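Local coordinates for putative MAR1 (Leishmania donovani, PDB 1X9G), which is of unknown function but belongs to the isochorismatase superfamily and may be a ribonuclease, at residues L129-D140 and N163-I172; V43-E54 and P77-A85. One frame throughout, in Å; residues are numbered along the deposited sequence.

Interaction 1 (L129-D140 and N163-I172); sequences LDMNKRVFLPKD and NCEITTSESI
Leu137 and Cys164 meet on one face of a pair of parallel strands, 134-138 and 164-167, with CD1 of Leu137 3.6 Å from SG of Cys164 and also against CG1 of Ile166. The sulfur lies anti to its own backbone N (chi1 -173°), which turns it toward both that methyl and CG2 of Val135. Leu129, from the last turn of the preceding helix, adds CD1 against CB of Cys164. On the other face, Phe136 and Glu165 run side by side, and OE2 of Glu165 comes to the ring edge, 3.5 Å from CE2, with carboxylate and ring planes steeply inclined. Farther along, CD1 of Ile172 packs on CD of Pro138.

The strand axes come within 4.8 Å and run 16° from parallel, with Val135 beside Cys164 and Leu137 beside Ile166. Five backbone bonds zip them together: N of Val135 to O of Asn163, N of Glu165 to O of Val135, N of Leu137 to O of Glu165, N of Thr167 to O of Leu137 and N of Lys139 to O of Thr167. At the far end Thr168 is the N-cap residue of a helix, and OD2 of Asp140 accepts from N of Ser169 at 3.3 Å, from above the carboxylate plane; OG of Ser169 is modelled implausibly close to OD2, so that bond is doubtful. The guanidinium of Arg134 has a face under CZ of Phe136, while its NH2 bonds to O of Leu12.

Strand 164-167 is an outermost strand of the parallel sheet within this chain, joined to strand 134-143 through helix 147-158 as a beta-alpha-beta unit. Val125 of helix 117-130 packs on Val135 and Leu137, strand 109-115 flanks the other side of strand 134-143, and Leu156 of the second subunit packs on Glu165 and Thr167.

Interaction 2 (V43-E54 and P77-A85); sequences VFVANRLARLHE and PEITLPKTA
Segment 43-54, part of helix 39-55, is lined along one flank by an irregular segment, 77-85, whose closest approaches bring CA of Ile79 to 5.9 Å from CA of Asn47 and CA of Pro82 near that of Ala50, before a type I turn from Pro82 to Ala85. Val43 and Ala46 receive Ile79: its CG1 lies 3.7 Å from CG1 of Val43 and also touches CB of Ala46. CG1 of Val43 is wedged in addition against CG of Glu78.

One turn on from Val43, the amide of Asn47 reads the passing backbone with both of its ends. OD1 accepts from N of Thr80 at 3.3 Å, in the carbonyl plane, while ND2 donates to O of Glu78, which lies in the amide plane, and more weakly to OE2 of the same residue. This two-sided grip fixes the amide's rotation.

Arg51 starts out pointing away from the loop, and bends at chi2 (-68°) and chi3 (75°) bring its guanidinium back to it. NH2 reaches O of Thr80 at 2.7 Å, and NH1 adds a weak bond to the same oxygen. Glu54 takes the adjoining NE/NH2 edge, its OE1 2.7 Å from NE of Arg51 in a salt bridge and its OE2 bonding weakly to NH2, so the guanidinium spans helix and loop; OE2 also rests on CA and CB of Pro82.

Pro82 lies at the edge of the His53 ring, its CG 3.7 Å from CD2. Farther round that edge, NE2 of His53 shares a hydrogen bond of 2.8 Å with OG1 of Thr84, while ND1 pairs with Thr60.

The loop joins strand 60-67 to strand 86-90, at one margin of the sheet within this chain. Tyr62 of strand 60-67 packs on Ala50, His53 and Pro82, Leu28 covers Ala46 and Ile79, and Phe23 of strand 21-26 touches His53.

Interactions 1 and 2 lie on opposite sides of the chain's centre, their own centres about 18 Å apart, and follow one another along the chain. Interaction 1 joins strands at one margin of the parallel sheet; interaction 2 involves the loop leading into the strand at the other margin. Helix 39-55 bridges them: as 77-85 lines one flank, Arg48 reaches the start of helix 169-176, its NH1 3.0 Å from OG of Ser169 in a probable hydrogen bond. Beside it, CG1 of Val45 packs 3.8 Å from CG of Pro138, and CG2 of Val45 lies equally close to the backbone C of Asp140. Both contacts fall within the isochorismatase domain.

Interaction 1 (L129-D140 and N163-I172)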
loop_
_atom_site.group_PDB
_atom_site.type_symbol
_atom_site.label_atom_id
_atom_site.label_comp_id
_atom_site.label_asym_id
_atom_site.label_seq_id
_atom_site.Cartn_x
_atom_site.Cartn_y
_atom_site.Cartn_z
ATOM N N LEU A 129 -6.541 19.383 -3.593
ATOM C CA LEU A 129 -6.327 19.144 -2.175
ATOM C C LEU A 129 -5.920 20.409 -1.475
ATOM O O LEU A 129 -6.431 20.701 -0.408
ATOM C CB LEU A 129 -5.339 17.985 -1.874
ATOM C CG LEU A 129 -5.882 16.575 -2.148
ATOM C CD1 LEU A 129 -4.814 15.505 -1.995
ATOM C CD2 LEU A 129 -7.180 16.212 -1.410
ATOM N N ASP A 130 -5.002 21.153 -2.076
ATOM C CA ASP A 130 -4.637 22.489 -1.604
ATOM C C ASP A 130 -5.791 23.493 -1.503
ATOM O O ASP A 130 -5.721 24.421 -0.703
ATOM C CB ASP A 130 -3.490 23.044 -2.428
ATOM C CG ASP A 130 -2.167 22.476 -1.971
ATOM O OD1 ASP A 130 -1.767 21.357 -2.408
ATOM O OD2 ASP A 130 -1.548 23.122 -1.092
ATOM N N MET A 131 -6.862 23.265 -2.259
ATOM C CA MET A 131 -8.046 24.104 -2.178
ATOM C C MET A 131 -9.054 23.647 -1.106
ATOM O O MET A 131 -10.131 24.219 -0.991
ATOM C CB MET A 131 -8.728 24.186 -3.553
ATOM C CG MET A 131 -7.935 24.943 -4.605
ATOM S SD MET A 131 -8.880 25.011 -6.123
ATOM C CE MET A 131 -9.870 26.501 -5.846
ATOM N N ASN A 132 -8.684 22.622 -0.336
ATOM C CA ASN A 132 -9.553 21.962 0.650
ATOM C C ASN A 132 -10.791 21.265 0.106
ATOM O O ASN A 132 -11.757 21.100 0.840
ATOM C CB ASN A 132 -9.989 22.889 1.792
ATOM C CG ASN A 132 -8.828 23.579 2.472
ATOM O OD1 ASN A 132 -7.829 22.964 2.871
ATOM N ND2 ASN A 132 -8.970 24.880 2.631
ATOM N N LYS A 133 -10.791 20.828 -1.146
ATOM C CA LYS A 133 -11.923 20.016 -1.596
ATOM C C LYS A 133 -11.670 18.537 -1.272
ATOM O O LYS A 133 -10.502 18.134 -1.151
ATOM C CB LYS A 133 -12.209 20.246 -3.077
ATOM C CG LYS A 133 -13.053 21.496 -3.305
ATOM C CD LYS A 133 -12.197 22.782 -3.370
ATOM C CE LYS A 133 -12.945 23.904 -4.073
ATOM N NZ LYS A 133 -13.837 24.657 -3.149
ATOM N N ARG A 134 -12.727 17.738 -1.070
ATOM C CA ARG A 134 -12.484 16.300 -0.986
ATOM C C ARG A 134 -12.411 15.780 -2.411
ATOM O O ARG A 134 -13.271 16.117 -3.249
ATOM C CB ARG A 134 -13.529 15.518 -0.190
ATOM C CG ARG A 134 -14.244 16.281 0.893
ATOM C CD ARG A 134 -14.269 15.628 2.255
ATOM N NE ARG A 134 -14.193 14.162 2.282
ATOM C CZ ARG A 134 -15.207 13.347 2.583
ATOM N NH1 ARG A 134 -16.425 13.840 2.839
ATOM N NH2 ARG A 134 -15.010 12.031 2.597
ATOM N N VAL A 135 -11.387 14.978 -2.711
ATOM C CA VAL A 135 -11.335 14.383 -4.024
ATOM C C VAL A 135 -11.574 12.864 -4.090
ATOM O O VAL A 135 -11.111 12.108 -3.233
ATOM C CB VAL A 135 -10.215 15.006 -4.968
ATOM C CG1 VAL A 135 -9.368 16.032 -4.291
ATOM C CG2 VAL A 135 -9.448 13.968 -5.731
ATOM N N PHE A 136 -12.374 12.458 -5.080
ATOM C CA PHE A 136 -12.817 11.080 -5.273
ATOM C C PHE A 136 -12.579 10.688 -6.685
ATOM O O PHE A 136 -12.914 11.441 -7.603
ATOM C CB PHE A 136 -14.306 10.929 -4.963
ATOM C CG PHE A 136 -14.677 11.417 -3.607
ATOM C CD1 PHE A 136 -14.955 12.770 -3.401
ATOM C CD2 PHE A 136 -14.724 10.530 -2.521
ATOM C CE1 PHE A 136 -15.295 13.227 -2.113
ATOM C CE2 PHE A 136 -15.033 10.962 -1.244
ATOM C CZ PHE A 136 -15.339 12.315 -1.041
ATOM N N LEU A 137 -11.985 9.514 -6.879
ATOM C CA LEU A 137 -11.445 9.176 -8.179
ATOM C C LEU A 137 -11.901 7.783 -8.545
ATOM O O LEU A 137 -11.633 6.860 -7.834
ATOM C CB LEU A 137 -9.888 9.266 -8.139
ATOM C CG LEU A 137 -9.282 10.654 -7.858
ATOM C CD1 LEU A 137 -8.282 10.596 -6.795
ATOM C CD2 LEU A 137 -8.673 11.242 -9.142
ATOM N N PRO A 138 -12.635 7.632 -9.656
ATOM C CA PRO A 138 -12.929 6.267 -10.069
ATOM C C PRO A 138 -11.767 5.729 -10.877
ATOM O O PRO A 138 -11.566 6.205 -12.008
ATOM C CB PRO A 138 -14.141 6.446 -10.981
ATOM C CG PRO A 138 -13.895 7.811 -11.634
ATOM C CD PRO A 138 -13.252 8.641 -10.553
ATOM N N LYS A 139 -11.025 4.765 -10.321
ATOM C CA LYS A 139 -9.863 4.154 -10.995
ATOM C C LYS A 139 -10.216 3.557 -12.342
ATOM O O LYS A 139 -9.388 3.440 -13.253
ATOM C CB LYS A 139 -9.256 3.055 -10.131
ATOM C CG LYS A 139 -7.914 2.573 -10.673
ATOM C CD LYS A 139 -7.275 1.581 -9.704
ATOM C CE LYS A 139 -6.516 0.520 -10.431
ATOM N NZ LYS A 139 -5.337 0.176 -9.568
ATOM N N ASP A 140 -11.429 3.058 -12.354
ATOM C CA ASP A 140 -12.306 2.865 -13.456
ATOM C C ASP A 140 -12.137 3.732 -14.713
ATOM O O ASP A 140 -12.132 3.233 -15.847
ATOM C CB ASP A 140 -13.692 3.173 -12.846
ATOM C CG ASP A 140 -14.600 2.125 -13.127
ATOM O OD1 ASP A 140 -14.032 1.126 -13.582
ATOM O OD2 ASP A 140 -15.815 2.227 -12.955
ATOM N N ASN A 163 -8.537 13.212 2.617
ATOM C CA ASN A 163 -9.310 13.956 1.673
ATOM C C ASN A 163 -9.171 13.508 0.211
ATOM O O ASN A 163 -9.793 14.110 -0.655
ATOM C CB ASN A 163 -9.083 15.444 1.885
ATOM C CG ASN A 163 -9.588 15.894 3.239
ATOM O OD1 ASN A 163 -8.847 16.465 4.027
ATOM N ND2 ASN A 163 -10.855 15.564 3.549
ATOM N N CYS A 164 -8.447 12.410 -0.043
ATOM C CA CYS A 164 -8.402 11.824 -1.377
ATOM C C CYS A 164 -8.795 10.348 -1.318
ATOM O O CYS A 164 -8.336 9.632 -0.469
ATOM C CB CYS A 164 -7.001 11.993 -1.963
ATOM S SG CYS A 164 -6.857 11.503 -3.658
ATOM N N GLU A 165 -9.683 9.893 -2.201
ATOM C CA GLU A 165 -10.110 8.481 -2.178
ATOM C C GLU A 165 -10.275 7.888 -3.531
ATOM O O GLU A 165 -10.991 8.450 -4.360
ATOM C CB GLU A 165 -11.422 8.284 -1.430
ATOM C CG GLU A 165 -11.460 8.909 -0.030
ATOM C CD GLU A 165 -12.778 8.597 0.715
ATOM O OE1 GLU A 165 -12.836 8.936 1.911
ATOM O OE2 GLU A 165 -13.739 8.048 0.098
ATOM N N ILE A 166 -9.632 6.751 -3.749
ATOM C CA ILE A 166 -9.691 6.067 -5.020
ATOM C C ILE A 166 -10.596 4.871 -4.868
ATOM O O ILE A 166 -10.333 3.977 -4.049
ATOM C CB ILE A 166 -8.271 5.661 -5.529
ATOM C CG1 ILE A 166 -7.397 6.916 -5.678
ATOM C CG2 ILE A 166 -8.317 4.946 -6.918
ATOM C CD1 ILE A 166 -6.000 6.583 -5.932
ATOM N N THR A 167 -11.691 4.860 -5.618
ATOM C CA THR A 167 -12.564 3.674 -5.624
ATOM C C THR A 167 -12.868 3.379 -7.091
ATOM O O THR A 167 -11.953 3.258 -7.891
ATOM C CB THR A 167 -13.854 3.852 -4.762
ATOM O OG1 THR A 167 -14.444 5.140 -5.050
ATOM C CG2 THR A 167 -13.563 3.736 -3.217
ATOM N N THR A 168 -14.150 3.293 -7.440
ATOM C CA THR A 168 -14.579 3.075 -8.800
ATOM C C THR A 168 -15.893 3.770 -8.946
ATOM O O THR A 168 -16.491 4.187 -7.959
ATOM C CB THR A 168 -14.742 1.560 -9.182
ATOM O OG1 THR A 168 -15.600 0.910 -8.243
ATOM C CG2 THR A 168 -13.415 0.816 -9.204
ATOM N N SER A 169 -16.355 3.876 -10.184
ATOM C CA SER A 169 -17.650 4.491 -10.514
ATOM C C SER A 169 -18.871 3.790 -9.942
ATOM O O SER A 169 -19.813 4.464 -9.555
ATOM C CB SER A 169 -17.786 4.748 -12.031
ATOM O OG SER A 169 -17.840 3.546 -12.802
ATOM N N GLU A 170 -18.875 2.462 -9.837
ATOM C CA GLU A 170 -20.022 1.846 -9.176
ATOM C C GLU A 170 -19.981 2.160 -7.695
ATOM O O GLU A 170 -20.962 2.575 -7.140
ATOM C CB GLU A 170 -20.183 0.349 -9.485
ATOM C CG GLU A 170 -21.063 -0.399 -8.517
ATOM C CD GLU A 170 -21.440 -1.794 -9.007
ATOM O OE1 GLU A 170 -22.020 -1.824 -10.107
ATOM O OE2 GLU A 170 -21.201 -2.844 -8.308
ATOM N N SER A 171 -18.825 2.049 -7.062
ATOM C CA SER A 171 -18.720 2.423 -5.640
ATOM C C SER A 171 -19.208 3.828 -5.420
ATOM O O SER A 171 -19.928 4.086 -4.502
ATOM C CB SER A 171 -17.260 2.397 -5.178
ATOM O OG SER A 171 -17.215 2.295 -3.759
ATOM N N ILE A 172 -18.758 4.752 -6.250
ATOM C CA ILE A 172 -19.124 6.164 -6.141
ATOM C C ILE A 172 -20.622 6.476 -6.358
ATOM O O ILE A 172 -21.174 7.291 -5.597
ATOM C CB ILE A 172 -18.252 7.018 -7.096
ATOM C CG1 ILE A 172 -16.852 7.214 -6.501
ATOM C CG2 ILE A 172 -18.860 8.407 -7.354
ATOM C CD1 ILE A 172 -15.870 7.907 -7.523
#

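Interaction 2 (V43-E54 and P77-A85)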
loop_
_atom_site.group_PDB
_atom_site.type_symbol
_atom_site.label_atom_id
_atom_site.label_comp_id
_atom_site.label_asym_id
_atom_site.label_seq_id
_atom_site.Cartn_x
_atom_site.Cartn_y
_atom_site.Cartn_z
ATOM N N VAL A 43 -13.997 6.728 -21.304
ATOM C CA VAL A 43 -15.137 7.307 -22.025
ATOM C C VAL A 43 -16.432 6.833 -21.367
ATOM O O VAL A 43 -17.349 7.610 -21.146
ATOM C CB VAL A 43 -15.057 6.953 -23.560
ATOM C CG1 VAL A 43 -16.286 7.338 -24.320
ATOM C CG2 VAL A 43 -13.829 7.632 -24.214
ATOM N N PHE A 44 -16.473 5.548 -21.034
ATOM C CA PHE A 44 -17.643 4.932 -20.434
ATOM C C PHE A 44 -18.022 5.598 -19.121
ATOM O O PHE A 44 -19.218 5.786 -18.835
ATOM C CB PHE A 44 -17.401 3.432 -20.210
ATOM C CG PHE A 44 -18.489 2.763 -19.433
ATOM C CD1 PHE A 44 -19.666 2.330 -20.075
ATOM C CD2 PHE A 44 -18.382 2.606 -18.053
ATOM C CE1 PHE A 44 -20.726 1.713 -19.333
ATOM C CE2 PHE A 44 -19.430 2.001 -17.308
ATOM C CZ PHE A 44 -20.589 1.547 -17.961
ATOM N N VAL A 45 -16.997 5.926 -18.334
ATOM C CA VAL A 45 -17.133 6.492 -17.000
ATOM C C VAL A 45 -17.543 7.942 -17.160
ATOM O O VAL A 45 -18.366 8.444 -16.395
ATOM C CB VAL A 45 -15.793 6.346 -16.155
ATOM C CG1 VAL A 45 -15.786 7.221 -14.924
ATOM C CG2 VAL A 45 -15.561 4.915 -15.753
ATOM N N ALA A 46 -16.961 8.611 -18.142
ATOM C CA ALA A 46 -17.352 9.982 -18.525
ATOM C C ALA A 46 -18.823 10.066 -18.869
ATOM O O ALA A 46 -19.527 10.922 -18.328
ATOM C CB ALA A 46 -16.517 10.490 -19.699
ATOM N N ASN A 47 -19.294 9.148 -19.714
ATOM C CA ASN A 47 -20.752 9.017 -19.969
ATOM C C ASN A 47 -21.528 8.700 -18.700
ATOM O O ASN A 47 -22.459 9.437 -18.401
ATOM C CB ASN A 47 -21.098 7.993 -21.063
ATOM C CG ASN A 47 -20.622 8.424 -22.454
ATOM O OD1 ASN A 47 -20.736 9.597 -22.848
ATOM N ND2 ASN A 47 -20.092 7.458 -23.212
ATOM N N ARG A 48 -21.126 7.659 -17.941
ATOM C CA ARG A 48 -21.795 7.295 -16.660
ATOM C C ARG A 48 -22.041 8.452 -15.693
ATOM O O ARG A 48 -23.163 8.624 -15.217
ATOM C CB ARG A 48 -21.089 6.148 -15.915
ATOM C CG ARG A 48 -21.711 5.821 -14.533
ATOM C CD ARG A 48 -21.097 4.530 -13.861
ATOM N NE ARG A 48 -21.751 3.303 -14.342
ATOM C CZ ARG A 48 -21.286 2.063 -14.175
ATOM N NH1 ARG A 48 -20.149 1.838 -13.500
ATOM N NH2 ARG A 48 -21.967 1.028 -14.668
ATOM N N LEU A 49 -20.993 9.225 -15.407
ATOM C CA LEU A 49 -21.095 10.417 -14.535
ATOM C C LEU A 49 -21.858 11.565 -15.205
ATOM O O LEU A 49 -22.275 12.519 -14.524
ATOM C CB LEU A 49 -19.692 10.898 -14.094
ATOM C CG LEU A 49 -18.939 10.145 -12.967
ATOM C CD1 LEU A 49 -19.726 10.126 -11.645
ATOM C CD2 LEU A 49 -18.668 8.734 -13.351
ATOM N N ALA A 50 -21.994 11.490 -16.534
ATOM C CA ALA A 50 -22.660 12.544 -17.302
ATOM C C ALA A 50 -24.122 12.365 -17.070
ATOM O O ALA A 50 -24.789 13.306 -16.653
ATOM C CB ALA A 50 -22.325 12.469 -18.808
ATOM N N ARG A 51 -24.590 11.129 -17.272
ATOM C CA ARG A 51 -25.994 10.763 -17.070
ATOM C C ARG A 51 -26.408 10.907 -15.613
ATOM O O ARG A 51 -27.541 11.334 -15.316
ATOM C CB ARG A 51 -26.271 9.341 -17.564
ATOM C CG ARG A 51 -25.811 9.044 -19.027
ATOM C CD ARG A 51 -26.594 9.798 -20.076
ATOM N NE ARG A 51 -26.254 11.215 -20.187
ATOM C CZ ARG A 51 -25.154 11.679 -20.794
ATOM N NH1 ARG A 51 -24.241 10.818 -21.275
ATOM N NH2 ARG A 51 -24.934 13.006 -20.881
ATOM N N LEU A 52 -25.500 10.553 -14.706
ATOM C CA LEU A 52 -25.715 10.741 -13.278
ATOM C C LEU A 52 -25.988 12.210 -12.895
ATOM O O LEU A 52 -26.864 12.484 -12.071
ATOM C CB LEU A 52 -24.521 10.189 -12.458
ATOM C CG LEU A 52 -24.669 10.398 -10.943
ATOM C CD1 LEU A 52 -25.918 9.657 -10.551
ATOM C CD2 LEU A 52 -23.467 9.977 -10.079
ATOM N N HIS A 53 -25.194 13.122 -13.444
ATOM C CA HIS A 53 -25.318 14.533 -13.117
ATOM C C HIS A 53 -26.667 15.095 -13.607
ATOM O O HIS A 53 -27.281 15.902 -12.905
ATOM C CB HIS A 53 -24.130 15.321 -13.683
ATOM C CG HIS A 53 -24.457 16.719 -14.118
ATOM N ND1 HIS A 53 -24.691 17.745 -13.227
ATOM C CD2 HIS A 53 -24.564 17.262 -15.357
ATOM C CE1 HIS A 53 -24.933 18.858 -13.898
ATOM N NE2 HIS A 53 -24.871 18.590 -15.193
ATOM N N GLU A 54 -27.119 14.654 -14.787
ATOM C CA GLU A 54 -28.476 14.951 -15.277
ATOM C C GLU A 54 -29.575 14.459 -14.333
ATOM O O GLU A 54 -30.568 15.130 -14.170
ATOM C CB GLU A 54 -28.673 14.400 -16.681
ATOM C CG GLU A 54 -27.796 15.149 -17.643
ATOM C CD GLU A 54 -27.576 14.442 -18.944
ATOM O OE1 GLU A 54 -27.732 13.206 -19.000
ATOM O OE2 GLU A 54 -27.225 15.140 -19.922
ATOM N N PRO A 77 -15.938 12.554 -29.610
ATOM C CA PRO A 77 -17.400 12.603 -29.805
ATOM C C PRO A 77 -18.187 11.574 -29.011
ATOM O O PRO A 77 -19.254 11.893 -28.494
ATOM C CB PRO A 77 -17.577 12.337 -31.319
ATOM C CG PRO A 77 -16.281 11.815 -31.790
ATOM C CD PRO A 77 -15.241 12.421 -30.907
ATOM N N GLU A 78 -17.674 10.352 -28.922
ATOM C CA GLU A 78 -18.362 9.312 -28.172
ATOM C C GLU A 78 -18.692 9.710 -26.700
ATOM O O GLU A 78 -19.488 9.044 -26.033
ATOM C CB GLU A 78 -17.625 7.967 -28.355
ATOM C CG GLU A 78 -17.833 6.895 -27.261
ATOM C CD GLU A 78 -19.247 6.263 -27.208
ATOM O OE1 GLU A 78 -19.579 5.474 -28.127
ATOM O OE2 GLU A 78 -19.997 6.510 -26.224
ATOM N N ILE A 79 -18.148 10.823 -26.202
ATOM C CA ILE A 79 -18.710 11.420 -24.982
ATOM C C ILE A 79 -19.828 12.457 -25.285
ATOM O O ILE A 79 -19.568 13.571 -25.796
ATOM C CB ILE A 79 -17.650 12.041 -24.028
ATOM C CG1 ILE A 79 -16.652 10.980 -23.560
ATOM C CG2 ILE A 79 -18.328 12.661 -22.791
ATOM C CD1 ILE A 79 -15.246 11.522 -23.267
ATOM N N THR A 80 -21.059 12.079 -24.933
ATOM C CA THR A 80 -22.190 12.975 -25.012
ATOM C C THR A 80 -22.375 13.803 -23.748
ATOM O O THR A 80 -23.099 13.435 -22.832
ATOM C CB THR A 80 -23.493 12.288 -25.483
ATOM O OG1 THR A 80 -23.373 10.867 -25.366
ATOM C CG2 THR A 80 -23.754 12.662 -26.985
ATOM N N LEU A 81 -21.678 14.934 -23.748
ATOM C CA LEU A 81 -21.759 15.984 -22.743
ATOM C C LEU A 81 -23.179 16.389 -22.356
ATOM O O LEU A 81 -24.075 16.420 -23.214
ATOM C CB LEU A 81 -21.046 17.240 -23.275
ATOM C CG LEU A 81 -19.522 17.278 -23.427
ATOM C CD1 LEU A 81 -18.874 16.408 -22.316
ATOM C CD2 LEU A 81 -19.064 16.874 -24.837
ATOM N N PRO A 82 -23.383 16.742 -21.075
ATOM C CA PRO A 82 -24.648 17.345 -20.658
ATOM C C PRO A 82 -24.747 18.776 -21.207
ATOM O O PRO A 82 -23.712 19.409 -21.441
ATOM C CB PRO A 82 -24.545 17.367 -19.126
ATOM C CG PRO A 82 -23.330 16.603 -18.766
ATOM C CD PRO A 82 -22.441 16.609 -19.954
ATOM N N LYS A 83 -25.965 19.290 -21.412
ATOM C CA LYS A 83 -26.115 20.665 -21.918
ATOM C C LYS A 83 -25.547 21.673 -20.926
ATOM O O LYS A 83 -25.060 22.736 -21.319
ATOM C CB LYS A 83 -27.583 21.011 -22.235
ATOM C CG LYS A 83 -28.313 19.976 -23.056
ATOM C CD LYS A 83 -27.595 19.697 -24.370
ATOM C CE LYS A 83 -28.329 18.633 -25.170
ATOM N NZ LYS A 83 -28.331 18.993 -26.621
ATOM N N THR A 84 -25.601 21.326 -19.642
ATOM C CA THR A 84 -25.087 22.193 -18.595
ATOM C C THR A 84 -23.544 22.259 -18.490
ATOM O O THR A 84 -23.029 23.055 -17.702
ATOM C CB THR A 84 -25.697 21.817 -17.224
ATOM O OG1 THR A 84 -25.789 20.395 -17.122
ATOM C CG2 THR A 84 -27.106 22.415 -17.075
ATOM N N ALA A 85 -22.821 21.459 -19.280
ATOM C CA ALA A 85 -21.341 21.316 -19.145
ATOM C C ALA A 85 -20.501 22.612 -19.230
ATOM O O ALA A 85 -20.746 23.452 -20.093
ATOM C CB ALA A 85 -20.802 20.276 -20.154
#